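Local coordinates for protein inorganic pyrophosphatase (Thermus thermophilus, PDB 2PRD) that catalyses the magnesium-dependent hydrolysis of inorganic pyrophosphate to two phosphate ions and works as a homohexamer, at residues L41-P46 / K146-K151; Q119-G122 / V128-E131; D67-L72 / L162-A167. All blocks are in the same frame, centred on the assembly; numbering follows the deposited sequence.

Contact 1. Residues L41-P46 / K146-K151; sequences LDRVLP and KGKWVK. With SO4 (sulfate ion), chain B.
R43 and K148 reach for each other from opposite directions, and the lysine ends above the arginine's flat head. K148 NZ sits 3.2 Å above the guanidinium plane of R43, over the middle of the group, and its nearest atoms there are R43 CZ and R43 NH1, both at 3.3 Å. Two donors face each other here, so what joins them is anions, not a bond between them. R43 spends its edge on those anions. In the guanidinium plane R43 NH1 donates to D42 OD2 at 3.1 Å, a salt bridge that meets the oxygen nearly along its C-O axis. R43 NH1 gives a second bond to sulfate O4 at 2.9 Å, while R43 NH2 sends an almost perfectly straight one, 179°, to sulfate O2 at 3.1 Å. With E143 paired to NE as well, three anionic groups grip the guanidinium, which should fix its rotation.

This is probably the substrate pocket of a family I inorganic pyrophosphatase: R43 is a predicted substrate ligand, and the sulfate, probably from the crystallisation liquor, is also bound by Y139 and K140, consistent with a site built for phosphate. D42 and R43 both face K29 of strand 28-33, a classic beta bulge, and the D42 carboxylate pairs with the guanidinium beside it.

K148 arrives from the loop before strand 150-156 as a nearly straight rod, extended beyond CG, with CG anti to the carbonyl carbon (chi1 -57°). Its ammonium is tied to D42 through a water, which accepts from K148 NZ at 3.1 Å and donates to D42 OD2; E143 adds a long, weak ion pair to the same ammonium.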
loop_
_atom_site.group_PDB
_atom_site.type_symbol
_atom_site.label_atom_id
_atom_site.label_comp_id
_atom_site.label_asym_id
_atom_site.label_seq_id
_atom_site.Cartn_x
_atom_site.Cartn_y
_atom_site.Cartn_z
ATOM N N LEU A 41 -14.139 12.302 10.719
ATOM C CA LEU A 41 -14.554 10.970 10.200
ATOM C C LEU A 41 -16.033 10.851 10.526
ATOM O O LEU A 41 -16.398 10.905 11.694
ATOM C CB LEU A 41 -13.792 9.855 10.870
ATOM C CG LEU A 41 -14.331 8.474 10.416
ATOM C CD1 LEU A 41 -13.427 8.083 9.228
ATOM C CD2 LEU A 41 -14.281 7.509 11.554
ATOM N N ASP A 42 -16.802 10.736 9.456
ATOM C CA ASP A 42 -18.253 10.606 9.657
ATOM C C ASP A 42 -18.513 9.178 10.075
ATOM O O ASP A 42 -19.241 8.887 11.043
ATOM C CB ASP A 42 -18.900 11.012 8.334
ATOM C CG ASP A 42 -20.401 10.845 8.550
ATOM O OD1 ASP A 42 -20.965 11.646 9.336
ATOM O OD2 ASP A 42 -20.923 9.880 7.975
ATOM N N ARG A 43 -17.847 8.227 9.395
ATOM C CA ARG A 43 -18.033 6.828 9.807
ATOM C C ARG A 43 -17.180 5.959 8.901
ATOM O O ARG A 43 -16.752 6.474 7.883
ATOM C CB ARG A 43 -19.482 6.383 9.603
ATOM C CG ARG A 43 -19.870 6.106 8.148
ATOM C CD ARG A 43 -21.355 5.933 7.986
ATOM N NE ARG A 43 -21.808 5.662 6.631
ATOM C CZ ARG A 43 -22.083 6.518 5.664
ATOM N NH1 ARG A 43 -21.963 7.846 5.832
ATOM N NH2 ARG A 43 -22.519 6.141 4.481
ATOM N N VAL A 44 -17.039 4.728 9.314
ATOM C CA VAL A 44 -16.347 3.669 8.558
ATOM C C VAL A 44 -17.460 2.835 7.935
ATOM O O VAL A 44 -18.375 2.445 8.648
ATOM C CB VAL A 44 -15.452 2.828 9.465
ATOM C CG1 VAL A 44 -14.639 1.771 8.731
ATOM C CG2 VAL A 44 -14.478 3.725 10.215
ATOM N N LEU A 45 -17.429 2.642 6.628
ATOM C CA LEU A 45 -18.477 1.852 5.937
ATOM C C LEU A 45 -18.520 0.472 6.603
ATOM O O LEU A 45 -17.458 -0.107 6.796
ATOM C CB LEU A 45 -18.138 1.750 4.463
ATOM C CG LEU A 45 -17.995 2.963 3.583
ATOM C CD1 LEU A 45 -17.647 2.501 2.154
ATOM C CD2 LEU A 45 -19.278 3.808 3.555
ATOM N N PRO A 46 -19.741 -0.009 6.892
ATOM C CA PRO A 46 -19.898 -1.275 7.567
ATOM C C PRO A 46 -19.645 -2.529 6.748
ATOM O O PRO A 46 -19.411 -3.581 7.362
ATOM C CB PRO A 46 -21.285 -1.165 8.168
ATOM C CG PRO A 46 -22.035 -0.263 7.192
ATOM C CD PRO A 46 -21.007 0.723 6.691
ATOM N N LYS A 146 -30.882 1.762 10.852
ATOM C CA LYS A 146 -30.492 3.108 11.291
ATOM C C LYS A 146 -31.205 4.148 10.428
ATOM O O LYS A 146 -30.942 5.351 10.462
ATOM C CB LYS A 146 -28.976 3.273 11.342
ATOM C CG LYS A 146 -28.297 2.221 12.211
ATOM C CD LYS A 146 -26.882 2.590 12.630
ATOM C CE LYS A 146 -26.475 1.786 13.871
ATOM N NZ LYS A 146 -25.034 1.934 14.231
ATOM N N GLY A 147 -32.182 3.651 9.667
ATOM C CA GLY A 147 -33.041 4.363 8.772
ATOM C C GLY A 147 -32.417 4.951 7.526
ATOM O O GLY A 147 -33.007 5.927 7.005
ATOM N N LYS A 148 -31.285 4.419 7.059
ATOM C CA LYS A 148 -30.655 4.925 5.830
ATOM C C LYS A 148 -31.078 4.058 4.650
ATOM O O LYS A 148 -31.277 2.836 4.802
ATOM C CB LYS A 148 -29.151 4.984 5.909
ATOM C CG LYS A 148 -28.508 5.805 7.029
ATOM C CD LYS A 148 -27.017 5.908 6.730
ATOM C CE LYS A 148 -26.270 6.784 7.711
ATOM N NZ LYS A 148 -24.933 7.205 7.192
ATOM N N TRP A 149 -31.224 4.702 3.492
ATOM C CA TRP A 149 -31.600 3.940 2.292
ATOM C C TRP A 149 -31.259 4.741 1.042
ATOM O O TRP A 149 -31.063 5.946 1.178
ATOM C CB TRP A 149 -33.011 3.433 2.239
ATOM C CG TRP A 149 -34.076 4.472 2.291
ATOM C CD1 TRP A 149 -34.837 4.764 3.389
ATOM C CD2 TRP A 149 -34.527 5.344 1.248
ATOM N NE1 TRP A 149 -35.712 5.781 3.096
ATOM C CE2 TRP A 149 -35.536 6.160 1.792
ATOM C CE3 TRP A 149 -34.161 5.542 -0.085
ATOM C CZ2 TRP A 149 -36.192 7.144 1.048
ATOM C CZ3 TRP A 149 -34.810 6.528 -0.818
ATOM C CH2 TRP A 149 -35.823 7.315 -0.255
ATOM N N VAL A 150 -31.157 3.998 -0.060
ATOM C CA VAL A 150 -30.805 4.567 -1.352
ATOM C C VAL A 150 -31.297 3.784 -2.556
ATOM O O VAL A 150 -31.174 2.564 -2.557
ATOM C CB VAL A 150 -29.252 4.643 -1.515
ATOM C CG1 VAL A 150 -28.920 5.123 -2.924
ATOM C CG2 VAL A 150 -28.658 5.585 -0.491
ATOM N N LYS A 151 -31.778 4.498 -3.566
ATOM C CA LYS A 151 -32.192 3.899 -4.819
ATOM C C LYS A 151 -31.650 4.725 -5.982
ATOM O O LYS A 151 -31.723 5.961 -5.932
ATOM C CB LYS A 151 -33.676 3.671 -4.988
ATOM C CG LYS A 151 -33.822 2.435 -5.888
ATOM C CD LYS A 151 -34.783 2.682 -7.039
ATOM C CE LYS A 151 -34.882 1.418 -7.902
ATOM N NZ LYS A 151 -36.287 1.094 -8.308
HETATM S S SO4 B . -23.519 9.682 2.687
HETATM O O1 SO4 B . -25.012 9.786 2.801
HETATM O O2 SO4 B . -23.170 8.272 2.289
HETATM O O3 SO4 B . -22.800 10.689 1.859
HETATM O O4 SO4 B . -23.018 9.900 4.111
HETATM O O HOH W 1 -23.008 8.185 9.418
#

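Contact 2. Residues Q119-G122 / V128-E131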
loop_
_atom_site.group_PDB
_atom_site.type_symbol
_atom_site.label_atom_id
_atom_site.label_comp_id
_atom_site.label_asym_id
_atom_site.label_seq_id
_atom_site.Cartn_x
_atom_site.Cartn_y
_atom_site.Cartn_z
ATOM N N GLN A 119 -15.325 12.474 -22.107
ATOM C CA GLN A 119 -15.903 13.789 -22.329
ATOM C C GLN A 119 -17.383 13.843 -22.083
ATOM O O GLN A 119 -17.925 14.942 -21.807
ATOM C CB GLN A 119 -15.375 14.274 -23.692
ATOM C CG GLN A 119 -13.867 14.498 -23.817
ATOM C CD GLN A 119 -13.260 15.830 -23.449
ATOM O OE1 GLN A 119 -13.862 16.932 -23.525
ATOM N NE2 GLN A 119 -11.955 15.881 -23.022
ATOM N N ASP A 120 -18.033 12.687 -22.060
ATOM C CA ASP A 120 -19.486 12.660 -21.800
ATOM C C ASP A 120 -19.723 11.354 -21.067
ATOM O O ASP A 120 -18.755 10.584 -21.028
ATOM C CB ASP A 120 -20.278 12.823 -23.067
ATOM C CG ASP A 120 -21.622 13.484 -22.930
ATOM O OD1 ASP A 120 -22.285 13.443 -21.870
ATOM O OD2 ASP A 120 -22.097 14.045 -23.960
ATOM N N ILE A 121 -20.933 11.192 -20.565
ATOM C CA ILE A 121 -21.272 10.009 -19.761
ATOM C C ILE A 121 -21.130 8.733 -20.553
ATOM O O ILE A 121 -20.736 7.672 -20.048
ATOM C CB ILE A 121 -22.613 10.214 -19.068
ATOM C CG1 ILE A 121 -22.828 9.276 -17.879
ATOM C CG2 ILE A 121 -23.801 10.036 -20.024
ATOM C CD1 ILE A 121 -21.825 9.527 -16.762
ATOM N N GLY A 122 -21.397 8.820 -21.846
ATOM C CA GLY A 122 -21.334 7.641 -22.728
ATOM C C GLY A 122 -19.909 7.154 -22.852
ATOM O O GLY A 122 -19.692 6.086 -23.429
ATOM N N VAL A 128 -17.827 0.158 -15.413
ATOM C CA VAL A 128 -17.573 1.176 -14.394
ATOM C C VAL A 128 -18.869 1.775 -13.900
ATOM O O VAL A 128 -19.112 1.878 -12.670
ATOM C CB VAL A 128 -16.616 2.273 -14.894
ATOM C CG1 VAL A 128 -16.432 3.302 -13.790
ATOM C CG2 VAL A 128 -15.300 1.667 -15.320
ATOM N N LYS A 129 -19.778 2.165 -14.781
ATOM C CA LYS A 129 -21.064 2.660 -14.348
ATOM C C LYS A 129 -21.838 1.644 -13.507
ATOM O O LYS A 129 -22.597 2.020 -12.591
ATOM C CB LYS A 129 -21.962 2.947 -15.601
ATOM C CG LYS A 129 -21.488 4.239 -16.261
ATOM C CD LYS A 129 -22.524 4.774 -17.228
ATOM C CE LYS A 129 -22.323 4.146 -18.611
ATOM N NZ LYS A 129 -22.261 5.256 -19.622
ATOM N N GLN A 130 -21.651 0.345 -13.770
ATOM C CA GLN A 130 -22.406 -0.672 -13.005
ATOM C C GLN A 130 -21.846 -0.811 -11.578
ATOM O O GLN A 130 -22.564 -1.173 -10.632
ATOM C CB GLN A 130 -22.356 -2.015 -13.605
ATOM C CG GLN A 130 -22.914 -2.742 -14.729
ATOM C CD GLN A 130 -22.458 -4.223 -14.635
ATOM O OE1 GLN A 130 -23.347 -5.051 -14.900
ATOM N NE2 GLN A 130 -21.192 -4.460 -14.230
ATOM N N GLU A 131 -20.520 -0.641 -11.507
ATOM C CA GLU A 131 -19.796 -0.707 -10.238
ATOM C C GLU A 131 -20.268 0.436 -9.357
ATOM O O GLU A 131 -20.565 0.245 -8.165
ATOM C CB GLU A 131 -18.271 -0.689 -10.464
ATOM C CG GLU A 131 -17.495 -0.915 -9.146
ATOM C CD GLU A 131 -15.996 -0.675 -9.364
ATOM O OE1 GLU A 131 -15.698 0.051 -10.317
ATOM O OE2 GLU A 131 -15.154 -1.262 -8.665
#
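K129, I121 and G122 make up this surface contact, which lies away from the predicted substrate and magnesium sites, and K129 gives up the most surface. Its side chain leaves helix 126-138 toward the loop 119-122 and puts the ammonium against the backbone there: K129 NZ donates to I121 O at 2.9 Å. The approach is from above the carbonyl plane, 47° out of it, with a C=O...N angle of 127°, so the lysine comes down on the oxygen obliquely. To get there the chain bends at chi3 (-87°) and again at chi4, which swings NZ round to the oxygen.

I121 offers more than its carbonyl. I121 CG1 comes within 4.4 Å of K129 NZ, and both residues also lean on W155 of strand 150-156, which the loop and the helix therefore share. G122 lies at the margin, G122 CA 4.0 Å from K129 NZ. Upstream, D120 steadies the turn: D120 OD1 accepts from I121 N at 2.9 Å, on the anti side of the carboxylate, and from the backbone N of R158 at the start of the last helix.

K129 NZ also makes a weak hydrogen bond to V124 O, so one ammonium touches two carbonyls. The arrangement is that of a lysine from the first turns of helix 126-138 folded back onto the 3-10 turn and loop that lead into that helix.

Contact 3. Residues D67-L72 / L162-A167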
loop_
_atom_site.group_PDB
_atom_site.type_symbol
_atom_site.label_atom_id
_atom_site.label_comp_id
_atom_site.label_asym_id
_atom_site.label_seq_id
_atom_site.Cartn_x
_atom_site.Cartn_y
_atom_site.Cartn_z
ATOM N N ASP A 67 -27.183 21.377 0.919
ATOM C CA ASP A 67 -25.683 21.153 1.006
ATOM C C ASP A 67 -25.070 21.487 -0.330
ATOM O O ASP A 67 -25.805 21.620 -1.332
ATOM C CB ASP A 67 -25.447 19.711 1.399
ATOM C CG ASP A 67 -25.535 19.466 2.898
ATOM O OD1 ASP A 67 -24.874 20.205 3.671
ATOM O OD2 ASP A 67 -26.252 18.510 3.290
ATOM N N PRO A 68 -23.771 21.638 -0.410
ATOM C CA PRO A 68 -23.138 21.907 -1.719
ATOM C C PRO A 68 -23.401 20.730 -2.639
ATOM O O PRO A 68 -23.825 19.682 -2.115
ATOM C CB PRO A 68 -21.691 22.087 -1.391
ATOM C CG PRO A 68 -21.599 22.237 0.091
ATOM C CD PRO A 68 -22.780 21.445 0.648
ATOM N N LEU A 69 -23.190 20.901 -3.947
ATOM C CA LEU A 69 -23.402 19.727 -4.860
ATOM C C LEU A 69 -22.269 18.709 -4.709
ATOM O O LEU A 69 -21.070 19.056 -4.780
ATOM C CB LEU A 69 -23.476 20.309 -6.248
ATOM C CG LEU A 69 -23.747 19.502 -7.492
ATOM C CD1 LEU A 69 -25.128 18.840 -7.524
ATOM C CD2 LEU A 69 -23.590 20.424 -8.713
ATOM N N ASP A 70 -22.571 17.438 -4.468
ATOM C CA ASP A 70 -21.628 16.332 -4.304
ATOM C C ASP A 70 -21.208 15.682 -5.624
ATOM O O ASP A 70 -22.019 15.744 -6.547
ATOM C CB ASP A 70 -22.405 15.140 -3.651
ATOM C CG ASP A 70 -22.375 15.341 -2.161
ATOM O OD1 ASP A 70 -21.465 16.101 -1.774
ATOM O OD2 ASP A 70 -23.228 14.782 -1.469
ATOM N N GLY A 71 -20.073 15.016 -5.669
ATOM C CA GLY A 71 -19.701 14.365 -6.933
ATOM C C GLY A 71 -18.653 13.294 -6.749
ATOM O O GLY A 71 -17.967 13.321 -5.738
ATOM N N LEU A 72 -18.582 12.425 -7.739
ATOM C CA LEU A 72 -17.625 11.309 -7.782
ATOM C C LEU A 72 -16.644 11.480 -8.919
ATOM O O LEU A 72 -17.077 11.680 -10.053
ATOM C CB LEU A 72 -18.461 10.040 -7.950
ATOM C CG LEU A 72 -17.745 8.799 -7.422
ATOM C CD1 LEU A 72 -17.873 8.737 -5.901
ATOM C CD2 LEU A 72 -18.298 7.539 -8.041
ATOM N N LEU A 162 -24.303 20.041 -16.511
ATOM C CA LEU A 162 -23.904 21.450 -16.547
ATOM C C LEU A 162 -25.033 22.357 -16.077
ATOM O O LEU A 162 -24.812 23.346 -15.379
ATOM C CB LEU A 162 -23.322 21.866 -17.887
ATOM C CG LEU A 162 -22.090 21.117 -18.392
ATOM C CD1 LEU A 162 -21.786 21.540 -19.815
ATOM C CD2 LEU A 162 -20.868 21.254 -17.514
ATOM N N GLU A 163 -26.230 21.988 -16.445
ATOM C CA GLU A 163 -27.441 22.711 -16.055
ATOM C C GLU A 163 -27.601 22.643 -14.553
ATOM O O GLU A 163 -28.029 23.636 -13.961
ATOM C CB GLU A 163 -28.667 22.150 -16.761
ATOM C CG GLU A 163 -28.872 22.628 -18.189
ATOM C CD GLU A 163 -28.683 24.139 -18.298
ATOM O OE1 GLU A 163 -29.203 24.896 -17.438
ATOM O OE2 GLU A 163 -27.995 24.576 -19.255
ATOM N N GLU A 164 -27.278 21.531 -13.943
ATOM C CA GLU A 164 -27.431 21.390 -12.471
ATOM C C GLU A 164 -26.304 22.140 -11.801
ATOM O O GLU A 164 -26.459 22.797 -10.759
ATOM C CB GLU A 164 -27.439 19.915 -12.124
ATOM C CG GLU A 164 -27.280 19.606 -10.645
ATOM C CD GLU A 164 -28.617 19.645 -9.933
ATOM O OE1 GLU A 164 -29.634 19.809 -10.642
ATOM O OE2 GLU A 164 -28.648 19.489 -8.697
ATOM N N VAL A 165 -25.125 22.013 -12.427
ATOM C CA VAL A 165 -23.990 22.793 -11.827
ATOM C C VAL A 165 -24.331 24.258 -11.784
ATOM O O VAL A 165 -24.209 24.953 -10.750
ATOM C CB VAL A 165 -22.755 22.416 -12.606
ATOM C CG1 VAL A 165 -21.553 23.133 -12.010
ATOM C CG2 VAL A 165 -22.568 20.888 -12.553
ATOM N N ARG A 166 -24.735 24.819 -12.931
ATOM C CA ARG A 166 -25.130 26.212 -13.090
ATOM C C ARG A 166 -26.204 26.619 -12.080
ATOM O O ARG A 166 -26.185 27.731 -11.540
ATOM C CB ARG A 166 -25.767 26.422 -14.467
ATOM C CG ARG A 166 -24.893 26.763 -15.585
ATOM C CD ARG A 166 -25.546 27.200 -16.892
ATOM N NE ARG A 166 -24.441 27.626 -17.772
ATOM C CZ ARG A 166 -23.767 26.986 -18.692
ATOM N NH1 ARG A 166 -24.031 25.721 -19.011
ATOM N NH2 ARG A 166 -22.756 27.608 -19.338
ATOM N N ALA A 167 -27.195 25.748 -11.903
ATOM C CA ALA A 167 -28.284 26.037 -10.969
ATOM C C ALA A 167 -27.826 26.028 -9.531
ATOM O O ALA A 167 -28.324 26.881 -8.770
ATOM C CB ALA A 167 -29.492 25.124 -11.148
#
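L69 drives its two methyls against helix 158-173, where that C-terminal helix packs beside the curled beta-sheet core of the pyrophosphatase fold. The enclosed, wholly apolar half is the side toward V165. L69 CD2 lies 3.9 Å from V165 CA and 4.0 Å from V165 CG2, so this methyl rests on helix backbone as much as on side chain. The two side chains meet at about a right angle. Both are buried and both also touch V105 of strand 101-109, the parallel neighbour of strand 70-74, which makes strand 101-109 a common floor for leucine and valine; P13 packs against V165 as well.

The other half, toward E164, is partly open to solvent and chemically mixed. There L69 CD1 meets the aliphatic stem, E164 CG, at 3.9 Å. E164 CG stands anti to the backbone N (chi1 167°), and the chain then turns at chi2 (86°), folding the carboxylate back alongside the leucine. The charged end thus reaches the methyl by van der Waals contact alone.

Cutting L69 back to an alanine would probably open a gap beside V165 and V105 and leave the methylene stem of E164 without its apolar partner.

The next residue, D70, is a predicted ligand of both magnesium ions, salt-bridged to K104 and hydrogen-bonded to Y55, so it probably faces the active site, while L69 points to the helix. L69 N is itself held by T61 OG1, which helps fix the backbone from which the leucine extends. At the solvent end the closest approach is L69 CD1 to E164 OE2, 3.8 Å.

Along the chain the order is 41-46, 67-72, 119-122, 128-131, 146-151 and 162-167. Contacts 1 and 3 therefore cross, while both segments of contact 2 fall within the span of each. No two touch. The centres of contacts 1 and 2 lie about 24 Å apart. Between contacts 1 and 3 the centres are about 22 Å apart, and between contacts 2 and 3 about 17 Å. Contacts 1 and 3 reach the same mixed sheet, through strands 150-156 and 70-74, and tie a predicted substrate residue and the strand of a predicted magnesium ligand to segments late in the chain. Contact 2, at the surface, secures the loop before helix 126-138.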